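Local coordinates for uncharacterized protein lp_1913 (Lactobacillus plantarum, PDB 3FLH) that is of unknown function but belongs to the rhodanese-like family, whose active members transfer sulfur by way of a cysteine in the active-site loop, at residues D78-G81 and G82-L85. Residues are numbered along the deposited sequence; the frame is centred on the assembly and turned at random.
Sequences DWTG and GTTL
The indole of W79 meets T83 obliquely, NE1 lying 3.7 Å from T83 CG2, while one ring face carries the methyl of its neighbour T80, with T80 CG2 centred 3.6 Å above the indole plane. At the ring edge, in plane, sits D78 OD1. The flat carboxylate of D78 is shared out: OD1 accepts a weak bond from the backbone N of W79 (2.8 Å), whereas OD2 faces across the loop. There T83 OG1 donates to D78 OD2 at 2.7 Å, and OD2 receives it on its anti lone pair, the one turned away from OD1. With CG anti to the backbone N (chi1 -170°), D78 carries its carboxylate to T83, the two side chains crossing at about a right angle.

Threonine suits position 83 because its two branches divide the work. The hydroxyl, held between backbone N and carbonyl carbon (chi1 71°), gives its proton to D78. T83 OG1 also accepts weakly from L85 N at 3.5 Å, a capping bond at the start of helix 85-95. The methyl, T83 CG2, lies 3.7 Å from T80 CG2. L85 brushes the carboxylate with its CB, 3.6 Å from D78 OD2. Replacing D78 by an alanine would probably leave the T83 hydroxyl without its acceptor and the loop less firmly tied across its base.

Between these anchors G81 and G82 are the central residues of a type I turn from T80 to T83, in conformations open to other residues as well. The loop's place, between central parallel strand 73-77 and helix 85-95, is consistent with the active-site loop of rhodanese-like domains; D78 probably occupies the position of the cysteine in active relatives.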
ATOM      1  N   ASP B  78      -1.442  -9.465   6.663  1.00  7.08           N
ATOM      2  CA  ASP B  78      -0.293 -10.207   6.171  1.00  7.82           C
ATOM      3  C   ASP B  78       0.849  -9.665   7.017  1.00 14.66           C
ATOM      4  O   ASP B  78       0.621  -8.842   7.914  1.00 11.34           O
ATOM      5  CB  ASP B  78      -0.060  -9.926   4.676  1.00 15.99           C
ATOM      6  CG  ASP B  78       0.983 -10.858   4.045  1.00 19.88           C
ATOM      7  OD1 ASP B  78       1.409 -11.841   4.694  1.00 18.90           O
ATOM      8  OD2 ASP B  78       1.373 -10.615   2.884  1.00 17.22           O
ATOM      9  N   TRP B  79       2.071 -10.103   6.750  1.00 12.06           N
ATOM     10  CA  TRP B  79       3.189  -9.638   7.560  1.00 15.64           C
ATOM     11  C   TRP B  79       3.409  -8.138   7.436  1.00 17.25           C
ATOM     12  O   TRP B  79       3.836  -7.484   8.387  1.00 13.51           O
ATOM     13  CB  TRP B  79       4.472 -10.404   7.210  1.00 20.48           C
ATOM     14  CG  TRP B  79       5.039 -10.136   5.850  1.00 15.43           C
ATOM     15  CD1 TRP B  79       4.565 -10.586   4.651  1.00 21.68           C
ATOM     16  CD2 TRP B  79       6.219  -9.382   5.558  1.00 17.88           C
ATOM     17  NE1 TRP B  79       5.386 -10.162   3.626  1.00 17.32           N
ATOM     18  CE2 TRP B  79       6.408  -9.419   4.158  1.00 25.28           C
ATOM     19  CE3 TRP B  79       7.139  -8.679   6.347  1.00 25.51           C
ATOM     20  CZ2 TRP B  79       7.484  -8.778   3.527  1.00 21.15           C
ATOM     21  CZ3 TRP B  79       8.210  -8.041   5.719  1.00 30.91           C
ATOM     22  CH2 TRP B  79       8.370  -8.096   4.323  1.00 19.41           C
ATOM     23  N   THR B  80       3.092  -7.586   6.272  1.00 17.12           N
ATOM     24  CA  THR B  80       3.273  -6.161   6.061  1.00 22.27           C
ATOM     25  C   THR B  80       2.145  -5.618   5.187  1.00 16.56           C
ATOM     26  O   THR B  80       1.525  -6.361   4.424  1.00 20.12           O
ATOM     27  CB  THR B  80       4.647  -5.889   5.397  1.00 24.81           C
ATOM     28  OG1 THR B  80       4.967  -4.500   5.508  1.00 33.29           O
ATOM     29  CG2 THR B  80       4.614  -6.283   3.927  1.00 22.39           C
ATOM     30  N   GLY B  81       1.873  -4.324   5.301  1.00 17.10           N
ATOM     31  CA  GLY B  81       0.806  -3.740   4.510  1.00 13.34           C
ATOM     32  C   GLY B  81       1.125  -3.602   3.032  1.00 15.23           C
ATOM     33  O   GLY B  81       0.219  -3.490   2.210  1.00 25.59           O
ATOM     34  N   GLY B  82       2.409  -3.622   2.687  1.00 17.65           N
ATOM     35  CA  GLY B  82       2.806  -3.466   1.296  1.00 20.90           C
ATOM     36  C   GLY B  82       2.389  -4.545   0.310  1.00 22.80           C
ATOM     37  O   GLY B  82       2.404  -4.311  -0.903  1.00 23.25           O
ATOM     38  N   THR B  83       2.022  -5.723   0.810  1.00 19.97           N
ATOM     39  CA  THR B  83       1.614  -6.813  -0.071  1.00 16.01           C
ATOM     40  C   THR B  83       0.171  -6.637  -0.510  1.00 19.59           C
ATOM     41  O   THR B  83      -0.500  -5.691  -0.106  1.00 30.02           O
ATOM     42  CB  THR B  83       1.753  -8.205   0.618  1.00 23.25           C
ATOM     43  OG1 THR B  83       0.747  -8.349   1.631  1.00 18.75           O
ATOM     44  CG2 THR B  83       3.130  -8.358   1.256  1.00 21.60           C
ATOM     45  N   THR B  84      -0.300  -7.553  -1.344  1.00 19.50           N
ATOM     46  CA  THR B  84      -1.671  -7.514  -1.836  1.00 16.89           C
ATOM     47  C   THR B  84      -2.485  -8.653  -1.242  1.00 11.47           C
ATOM     48  O   THR B  84      -3.659  -8.806  -1.569  1.00 13.61           O
ATOM     49  CB  THR B  84      -1.707  -7.670  -3.375  1.00 22.83           C
ATOM     50  OG1 THR B  84      -1.012  -8.871  -3.745  1.00 13.82           O
ATOM     51  CG2 THR B  84      -1.042  -6.471  -4.056  1.00 15.50           C
ATOM     52  N   LEU B  85      -1.865  -9.462  -0.387  1.00 11.16           N
ATOM     53  CA  LEU B  85      -2.561 -10.606   0.218  1.00 15.51           C
ATOM     54  C   LEU B  85      -3.768 -10.190   1.044  1.00 14.16           C
ATOM     55  O   LEU B  85      -4.758 -10.915   1.106  1.00 18.22           O
ATOM     56  CB  LEU B  85      -1.609 -11.423   1.105  1.00 23.84           C
ATOM     57  CG  LEU B  85      -0.589 -12.359   0.446  1.00 27.04           C
ATOM     58  CD1 LEU B  85      -1.306 -13.498  -0.286  1.00 32.22           C
ATOM     59  CD2 LEU B  85       0.258 -11.554  -0.517  1.00 20.37           C
TER